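Local atomic coordinates of putative iron binding protein (Bordetella pertussis Tohama I, PDB entry 2OWS), a protein that binds ferric iron together with oxalate and probably serves as the periplasmic solute-binding component of a bacterial iron-uptake system. Residues S103-V108 against N197-G202; K133-S138 against G189-G194. One frame throughout, in Å; residues are numbered along the deposited sequence.

Interaction 1. Residues S103-V108 against N197-G202. With FE (Fe (III) ion), chain B; OXL (oxalate ion), chain C.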
ATOM      1  N   SER A 103      -2.950   6.566  -2.852  1.00  6.64           N
ATOM      2  CA  SER A 103      -1.838   6.704  -1.910  1.00  6.04           C
ATOM      3  C   SER A 103      -0.897   5.532  -2.106  1.00  6.61           C
ATOM      4  O   SER A 103      -1.276   4.492  -2.655  1.00  6.61           O
ATOM      5  CB  SER A 103      -2.331   6.732  -0.461  1.00  7.07           C
ATOM      6  OG  SER A 103      -2.883   5.481  -0.099  1.00  6.76           O
ATOM      7  N   LEU A 104       0.333   5.734  -1.649  1.00  6.71           N
ATOM      8  CA  LEU A 104       1.398   4.730  -1.753  1.00  6.85           C
ATOM      9  C   LEU A 104       1.722   4.131  -0.387  1.00  6.36           C
ATOM     10  O   LEU A 104       1.798   4.860   0.626  1.00  7.00           O
ATOM     11  CB  LEU A 104       2.664   5.341  -2.362  1.00  7.30           C
ATOM     12  CG  LEU A 104       2.452   6.164  -3.640  1.00  8.92           C
ATOM     13  CD1 LEU A 104       3.783   6.719  -4.141  1.00  9.94           C
ATOM     14  CD2 LEU A 104       1.765   5.336  -4.711  1.00 10.85           C
ATOM     15  N   ARG A 105       1.926   2.816  -0.395  1.00  6.54           N
ATOM     16  CA  ARG A 105       2.253   2.035   0.786  1.00  6.33           C
ATOM     17  C   ARG A 105       3.578   1.318   0.515  1.00  6.16           C
ATOM     18  O   ARG A 105       3.598   0.190   0.018  1.00  6.84           O
ATOM     19  CB  ARG A 105       1.130   1.052   1.056  1.00  6.76           C
ATOM     20  CG  ARG A 105      -0.160   1.769   1.472  1.00  6.95           C
ATOM     21  CD  ARG A 105      -1.413   0.942   1.216  1.00  6.34           C
ATOM     22  NE  ARG A 105      -1.418  -0.363   1.878  1.00  7.32           N
ATOM     23  CZ  ARG A 105      -1.921  -0.611   3.083  1.00  7.38           C
ATOM     24  NH1 ARG A 105      -2.444   0.366   3.827  1.00  7.31           N
ATOM     25  NH2 ARG A 105      -1.897  -1.858   3.546  1.00  8.47           N
ATOM     26  N   ASP A 106       4.665   2.014   0.846  1.00  6.36           N
ATOM     27  CA  ASP A 106       6.005   1.498   0.620  1.00  6.33           C
ATOM     28  C   ASP A 106       6.415   0.471   1.660  1.00  5.91           C
ATOM     29  O   ASP A 106       6.150   0.634   2.863  1.00  5.75           O
ATOM     30  CB  ASP A 106       7.058   2.619   0.487  1.00  7.08           C
ATOM     31  CG  ASP A 106       7.012   3.652   1.603  1.00  7.21           C
ATOM     32  OD1 ASP A 106       5.904   4.105   2.002  1.00  8.02           O
ATOM     33  OD2 ASP A 106       8.114   4.042   2.041  1.00  8.52           O
ATOM     34  N   ARG A 107       7.023  -0.609   1.184  1.00  5.89           N
ATOM     35  CA  ARG A 107       7.502  -1.679   2.060  1.00  5.75           C
ATOM     36  C   ARG A 107       9.006  -1.499   2.262  1.00  6.18           C
ATOM     37  O   ARG A 107       9.781  -1.580   1.292  1.00  7.11           O
ATOM     38  CB  ARG A 107       7.199  -3.055   1.478  1.00  6.44           C
ATOM     39  CG  ARG A 107       7.276  -4.178   2.539  1.00  5.79           C
ATOM     40  CD  ARG A 107       6.318  -5.335   2.250  1.00  6.24           C
ATOM     41  NE  ARG A 107       6.268  -6.349   3.314  1.00  5.43           N
ATOM     42  CZ  ARG A 107       5.660  -6.172   4.489  1.00  5.63           C
ATOM     43  NH1 ARG A 107       5.087  -5.006   4.785  1.00  7.08           N
ATOM     44  NH2 ARG A 107       5.625  -7.162   5.376  1.00  7.25           N
ATOM     45  N   VAL A 108       9.399  -1.210   3.506  1.00  5.45           N
ATOM     46  CA  VAL A 108      10.721  -0.681   3.817  1.00  5.57           C
ATOM     47  C   VAL A 108      11.422  -1.572   4.825  1.00  6.00           C
ATOM     48  O   VAL A 108      10.902  -2.619   5.231  1.00  5.55           O
ATOM     49  CB  VAL A 108      10.633   0.791   4.325  1.00  4.70           C
ATOM     50  CG1 VAL A 108       9.934   1.681   3.267  1.00  6.19           C
ATOM     51  CG2 VAL A 108       9.861   0.852   5.618  1.00  6.03           C
ATOM     52  N   ASN A 197       5.802  -2.260   6.499  1.00  5.14           N
ATOM     53  CA  ASN A 197       5.365  -1.056   5.818  1.00  5.13           C
ATOM     54  C   ASN A 197       5.702   0.237   6.544  1.00  5.29           C
ATOM     55  O   ASN A 197       5.550   0.333   7.763  1.00  5.30           O
ATOM     56  CB  ASN A 197       3.874  -1.105   5.516  1.00  5.62           C
ATOM     57  CG  ASN A 197       3.530  -2.097   4.418  1.00  6.81           C
ATOM     58  OD1 ASN A 197       4.385  -2.471   3.621  1.00  7.65           O
ATOM     59  ND2 ASN A 197       2.265  -2.501   4.363  1.00  8.94           N
ATOM     60  N   ALA A 198       6.145   1.240   5.786  1.00  5.15           N
ATOM     61  CA  ALA A 198       6.534   2.512   6.368  1.00  5.69           C
ATOM     62  C   ALA A 198       5.419   3.191   7.194  1.00  5.35           C
ATOM     63  O   ALA A 198       5.709   3.836   8.217  1.00  5.02           O
ATOM     64  CB  ALA A 198       7.018   3.454   5.249  1.00  6.18           C
ATOM     65  N   TYR A 199       4.168   3.086   6.743  1.00  5.04           N
ATOM     66  CA  TYR A 199       3.099   3.842   7.410  1.00  5.34           C
ATOM     67  C   TYR A 199       2.934   3.422   8.871  1.00  5.52           C
ATOM     68  O   TYR A 199       2.552   4.266   9.704  1.00  5.05           O
ATOM     69  CB  TYR A 199       1.769   3.851   6.603  1.00  5.57           C
ATOM     70  CG  TYR A 199       1.191   2.480   6.373  1.00  5.29           C
ATOM     71  CD1 TYR A 199       0.481   1.820   7.375  1.00  6.62           C
ATOM     72  CD2 TYR A 199       1.388   1.807   5.155  1.00  6.87           C
ATOM     73  CE1 TYR A 199      -0.010   0.524   7.177  1.00  6.02           C
ATOM     74  CE2 TYR A 199       0.895   0.527   4.954  1.00  6.86           C
ATOM     75  CZ  TYR A 199       0.195  -0.104   5.963  1.00  6.86           C
ATOM     76  OH  TYR A 199      -0.251  -1.387   5.777  1.00  9.36           O
ATOM     77  N   TYR A 200       3.255   2.156   9.207  1.00  5.36           N
ATOM     78  CA  TYR A 200       3.184   1.746  10.629  1.00  5.74           C
ATOM     79  C   TYR A 200       4.154   2.535  11.495  1.00  6.06           C
ATOM     80  O   TYR A 200       3.904   2.739  12.675  1.00  6.61           O
ATOM     81  CB  TYR A 200       3.409   0.236  10.855  1.00  6.12           C
ATOM     82  CG  TYR A 200       2.353  -0.572  10.187  1.00  6.39           C
ATOM     83  CD1 TYR A 200       2.662  -1.377   9.095  1.00  7.21           C
ATOM     84  CD2 TYR A 200       1.026  -0.510  10.620  1.00  7.08           C
ATOM     85  CE1 TYR A 200       1.690  -2.089   8.445  1.00  7.62           C
ATOM     86  CE2 TYR A 200       0.048  -1.230   9.989  1.00  6.65           C
ATOM     87  CZ  TYR A 200       0.382  -2.000   8.878  1.00  8.76           C
ATOM     88  OH  TYR A 200      -0.589  -2.669   8.186  1.00 10.63           O
ATOM     89  N   VAL A 201       5.268   2.961  10.903  1.00  6.07           N
ATOM     90  CA  VAL A 201       6.255   3.765  11.627  1.00  6.65           C
ATOM     91  C   VAL A 201       5.693   5.171  11.834  1.00  6.69           C
ATOM     92  O   VAL A 201       5.944   5.800  12.861  1.00  7.16           O
ATOM     93  CB  VAL A 201       7.621   3.785  10.879  1.00  6.21           C
ATOM     94  CG1 VAL A 201       8.666   4.504  11.706  1.00  7.37           C
ATOM     95  CG2 VAL A 201       8.048   2.366  10.586  1.00  9.01           C
ATOM     96  N   GLY A 202       4.906   5.656  10.869  1.00  6.86           N
ATOM     97  CA  GLY A 202       4.122   6.882  11.030  1.00  7.31           C
ATOM     98  C   GLY A 202       3.259   6.771  12.267  1.00  6.96           C
ATOM     99  O   GLY A 202       3.258   7.675  13.113  1.00  7.54           O
TER
HETATM  100 FE    FE B 324      -1.935  -3.945   8.037  0.70  8.12          FE
HETATM  101  C1  OXL C 325      -0.509  -5.254  10.192  0.70  8.15           C
HETATM  102  C2  OXL C 325      -1.442  -4.369  10.891  0.70  8.22           C
HETATM  103  O1  OXL C 325      -0.669  -5.448   8.964  0.70  9.10           O
HETATM  104  O2  OXL C 325      -2.252  -3.719  10.194  0.70 10.60           O
HETATM  105  O3  OXL C 325       0.452  -5.771  10.816  0.70  6.63           O
HETATM  106  O4  OXL C 325      -1.389  -4.270  12.138  0.70 10.05           O
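The guanidinium of Arg105 lies against the phenol end of Tyr199, the two planes 32° apart, with Tyr199 CE2 over the centre of one guanidinium face. Arg105 NH2 comes to 2.8 Å from Tyr199 OH, but the oxygen sits above the guanidinium face and the angle is too poor for a hydrogen bond. Tyr199 has its CG wedged between the backbone N and the carbonyl carbon (chi1 60°), which brings the hydroxyl to Asn197 ND2, the donor of a 3.1 Å bond to Tyr199 OH lying near the amide plane. Tyr199 OH donates in turn to Tyr200 OH at 2.7 Å. Tyr200 OH binds the iron at 1.9 Å, and the metal lies in plane at the edge of that ring. On the other branch of the amide, Asn197 OD1 takes a weak bond from Arg107 NH1, with guanidinium and amide nearly perpendicular.

Beneath these side chains Ala198 N donates to Asp106 O (3.0 Å, 171°), while Ala198 CB rests on the Asp106 carboxylate and on Val108. The buried charges have partners beyond the two segments: Glu276 for Arg105, Arg224 for Asp106 and Asp179 for Arg107. Tyr199 does not coordinate the metal here, although it does in another structure of this protein. The iron takes Tyr200 OH, two oxygens of this oxalate and three further atoms, among them Tyr143 OH, consistent with the tyrosine-and-anion ferric sites of related periplasmic iron-binding proteins.

Interaction 2. Residues K133-S138 against G189-G194. With OXL (oxalate ion), chain C.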
ATOM      1  N   LYS A 133      19.152 -12.405  12.317  1.00  8.86           N
ATOM      2  CA  LYS A 133      19.035 -10.954  12.573  1.00  9.77           C
ATOM      3  C   LYS A 133      17.847 -10.294  11.873  1.00  8.11           C
ATOM      4  O   LYS A 133      17.694  -9.069  11.955  1.00  8.25           O
ATOM      5  CB  LYS A 133      20.322 -10.216  12.167  1.00  9.12           C
ATOM      6  CG  LYS A 133      21.545 -10.635  13.011  1.00 12.42           C
ATOM      7  CD  LYS A 133      22.816  -9.892  12.608  1.00 13.33           C
ATOM      8  CE  LYS A 133      23.914 -10.066  13.672  1.00 17.66           C
ATOM      9  NZ  LYS A 133      25.089  -9.161  13.447  1.00 19.69           N
ATOM     10  N   VAL A 134      17.039 -11.099  11.180  1.00  7.20           N
ATOM     11  CA  VAL A 134      15.918 -10.578  10.369  1.00  7.05           C
ATOM     12  C   VAL A 134      14.563 -10.987  10.970  1.00  7.10           C
ATOM     13  O   VAL A 134      14.322 -12.159  11.288  1.00  7.15           O
ATOM     14  CB  VAL A 134      16.023 -11.085   8.911  1.00  7.10           C
ATOM     15  CG1 VAL A 134      14.844 -10.548   8.078  1.00  7.66           C
ATOM     16  CG2 VAL A 134      17.350 -10.675   8.287  1.00  8.12           C
ATOM     17  N   CYS A 135      13.669  -9.997  11.078  1.00  6.42           N
ATOM     18  CA  CYS A 135      12.262 -10.269  11.393  1.00  6.83           C
ATOM     19  C   CYS A 135      11.377  -9.947  10.194  1.00  6.13           C
ATOM     20  O   CYS A 135      11.599  -8.949   9.499  1.00  6.46           O
ATOM     21  CB  CYS A 135      11.794  -9.428  12.581  1.00  7.02           C
ATOM     22  SG  CYS A 135      12.437  -9.918  14.201  1.00  9.59           S
ATOM     23  N   ILE A 136      10.357 -10.788   9.990  1.00  6.90           N
ATOM     24  CA  ILE A 136       9.346 -10.571   8.962  1.00  6.70           C
ATOM     25  C   ILE A 136       8.089 -11.355   9.302  1.00  6.76           C
ATOM     26  O   ILE A 136       8.152 -12.382   9.976  1.00  6.75           O
ATOM     27  CB  ILE A 136       9.894 -10.951   7.559  1.00  7.56           C
ATOM     28  CG1 ILE A 136       9.031 -10.345   6.460  1.00  7.64           C
ATOM     29  CG2 ILE A 136      10.020 -12.455   7.378  1.00  7.78           C
ATOM     30  CD1 ILE A 136       9.654 -10.498   5.061  1.00  7.61           C
ATOM     31  N   ARG A 137       6.932 -10.840   8.885  1.00  6.11           N
ATOM     32  CA  ARG A 137       5.691 -11.594   9.027  1.00  6.90           C
ATOM     33  C   ARG A 137       5.614 -12.693   7.961  1.00  7.06           C
ATOM     34  O   ARG A 137       6.502 -12.833   7.118  1.00  7.09           O
ATOM     35  CB  ARG A 137       4.481 -10.663   8.920  1.00  6.37           C
ATOM     36  CG  ARG A 137       4.119 -10.281   7.486  1.00  7.10           C
ATOM     37  CD  ARG A 137       3.039  -9.234   7.426  1.00  8.12           C
ATOM     38  NE  ARG A 137       1.859  -9.626   8.187  1.00  8.01           N
ATOM     39  CZ  ARG A 137       0.898  -8.772   8.539  1.00 10.13           C
ATOM     40  NH1 ARG A 137       0.979  -7.490   8.190  1.00 11.98           N
ATOM     41  NH2 ARG A 137      -0.141  -9.205   9.242  1.00 11.23           N
ATOM     42  N   SER A 138       4.546 -13.485   8.019  1.00  7.43           N
ATOM     43  CA  SER A 138       4.335 -14.575   7.054  1.00  6.79           C
ATOM     44  C   SER A 138       4.636 -14.172   5.621  1.00  6.91           C
ATOM     45  O   SER A 138       4.184 -13.126   5.150  1.00  7.21           O
ATOM     46  CB  SER A 138       2.875 -15.051   7.112  1.00  6.67           C
ATOM     47  OG  SER A 138       2.582 -15.931   6.032  1.00  8.39           O
ATOM     48  N   GLY A 189      15.765  -6.817  20.856  1.00  9.53           N
ATOM     49  CA  GLY A 189      17.089  -7.371  20.535  1.00 10.54           C
ATOM     50  C   GLY A 189      17.040  -8.735  19.862  1.00 11.17           C
ATOM     51  O   GLY A 189      18.079  -9.391  19.742  1.00 12.79           O
ATOM     52  N   ILE A 190      15.852  -9.165  19.439  1.00 10.80           N
ATOM     53  CA  ILE A 190      15.618 -10.435  18.733  1.00 11.21           C
ATOM     54  C   ILE A 190      16.146 -10.363  17.301  1.00  9.91           C
ATOM     55  O   ILE A 190      16.688 -11.348  16.760  1.00 10.53           O
ATOM     56  CB  ILE A 190      14.087 -10.761  18.732  1.00 11.43           C
ATOM     57  CG1 ILE A 190      13.618 -11.099  20.155  1.00 14.74           C
ATOM     58  CG2 ILE A 190      13.724 -11.859  17.743  1.00 12.88           C
ATOM     59  CD1 ILE A 190      12.155 -11.144  20.304  1.00 17.55           C
ATOM     60  N   CYS A 191      15.993  -9.197  16.679  1.00  8.54           N
ATOM     61  CA  CYS A 191      16.511  -8.990  15.331  1.00  8.16           C
ATOM     62  C   CYS A 191      17.002  -7.567  15.218  1.00  8.27           C
ATOM     63  O   CYS A 191      16.693  -6.747  16.071  1.00  8.60           O
ATOM     64  CB  CYS A 191      15.423  -9.258  14.288  1.00  8.24           C
ATOM     65  SG  CYS A 191      13.825  -8.441  14.630  1.00 10.15           S
ATOM     66  N   ASP A 192      17.792  -7.288  14.190  1.00  7.81           N
ATOM     67  CA  ASP A 192      18.336  -5.958  13.953  1.00  8.11           C
ATOM     68  C   ASP A 192      17.592  -5.199  12.849  1.00  7.27           C
ATOM     69  O   ASP A 192      17.555  -3.970  12.850  1.00  7.69           O
ATOM     70  CB  ASP A 192      19.825  -6.054  13.596  1.00  9.44           C
ATOM     71  CG  ASP A 192      20.685  -6.380  14.799  1.00 13.01           C
ATOM     72  OD1 ASP A 192      20.196  -6.262  15.943  1.00 18.19           O
ATOM     73  OD2 ASP A 192      21.841  -6.768  14.578  1.00 18.39           O
ATOM     74  N   ILE A 193      17.047  -5.948  11.891  1.00  6.82           N
ATOM     75  CA  ILE A 193      16.354  -5.355  10.750  1.00  6.39           C
ATOM     76  C   ILE A 193      15.142  -6.218  10.393  1.00  5.83           C
ATOM     77  O   ILE A 193      15.045  -7.380  10.787  1.00  5.71           O
ATOM     78  CB  ILE A 193      17.284  -5.252   9.505  1.00  6.42           C
ATOM     79  CG1 ILE A 193      17.688  -6.644   8.980  1.00  7.01           C
ATOM     80  CG2 ILE A 193      18.522  -4.398   9.820  1.00  5.96           C
ATOM     81  CD1 ILE A 193      18.636  -6.603   7.755  1.00  7.48           C
ATOM     82  N   GLY A 194      14.210  -5.647   9.635  1.00  4.80           N
ATOM     83  CA  GLY A 194      13.090  -6.447   9.129  1.00  6.03           C
ATOM     84  C   GLY A 194      12.332  -5.686   8.081  1.00  5.78           C
ATOM     85  O   GLY A 194      12.432  -4.466   8.015  1.00  6.10           O
TER
HETATM   86  C1  OXL C 325      -0.509  -5.254  10.192  0.70  8.15           C
HETATM   87  C2  OXL C 325      -1.442  -4.369  10.891  0.70  8.22           C
HETATM   88  O1  OXL C 325      -0.669  -5.448   8.964  0.70  9.10           O
HETATM   89  O2  OXL C 325      -2.252  -3.719  10.194  0.70 10.60           O
HETATM   90  O3  OXL C 325       0.452  -5.771  10.816  0.70  6.63           O
HETATM   91  O4  OXL C 325      -1.389  -4.270  12.138  0.70 10.05           O
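Cys135 carries SG anti to its carbonyl carbon (chi1 -72°), whereas Cys191 holds its sulfur between the backbone N and the carbonyl carbon (chi1 48°); these two rotations bring Cys135 SG to 2.1 Å from Cys191 SG in a disulfide with chi3 of -103°. Cys135 SG also meets Ile190 CG2, and Asp185 of helix 180-187 packs beside both cysteines.

Next to the disulfide the backbones are stitched together at Lys133 O, which accepts two hydrogen bonds. Ile193 N approaches it almost straight, at 3.2 Å, while Asp192 N comes at 2.9 Å, tilted out of the carbonyl plane. Two residues farther along, Cys135 N donates to Ile193 O at 3.0 Å, in the carbonyl plane, and Val134 CA makes a CH...O contact with the same oxygen. Val134 and Ile193 are thus a parallel bridge pair, by which the short strand 134-135 joins strand 193-197 in the sheet of one of the two lobes of this periplasmic binding protein fold. Their side chains meet on one face of that sheet through Val134 CG2 and Ile193 CG1, 4.1 Å apart, with Leu125 and Trp130 also against Ile193; the disulfide lies on the other face.

At the outer end Lys133 runs extended alongside Asp192, and Lys133 NZ stays 4.2 Å from Asp192 OD2, beyond a salt bridge. At the inner end the chain of Arg137, bent at chi3, directs Arg137 NH1 to oxalate O1 at 2.7 Å. The bond is nearly straight, and oxalate O1 lies in plane at the guanidinium edge; Arg180 and the backbone N of Asp179 also bond to the anion.

In the fold
From the N terminus, the chain first reaches residues 103-108 on the long strand 100-112, then residues 133-138 with the short strand 134-135. Helices 142-155, 157-170 and 180-187 follow before it returns through 189-194, where interaction 2 closes a loop of 50 intervening residues. Strand 193-197 runs directly into helix 198-205, and interaction 1 closes the larger loop of 88 residues, so interaction 2 is nested within it. Strand 193-197 pairs antiparallel with 100-112 and parallel with 134-135, placing both contacts on one sheet. Their centres lie about 17 Å apart, yet Arg107 packs against Arg137, and both contacts reach the same oxalate.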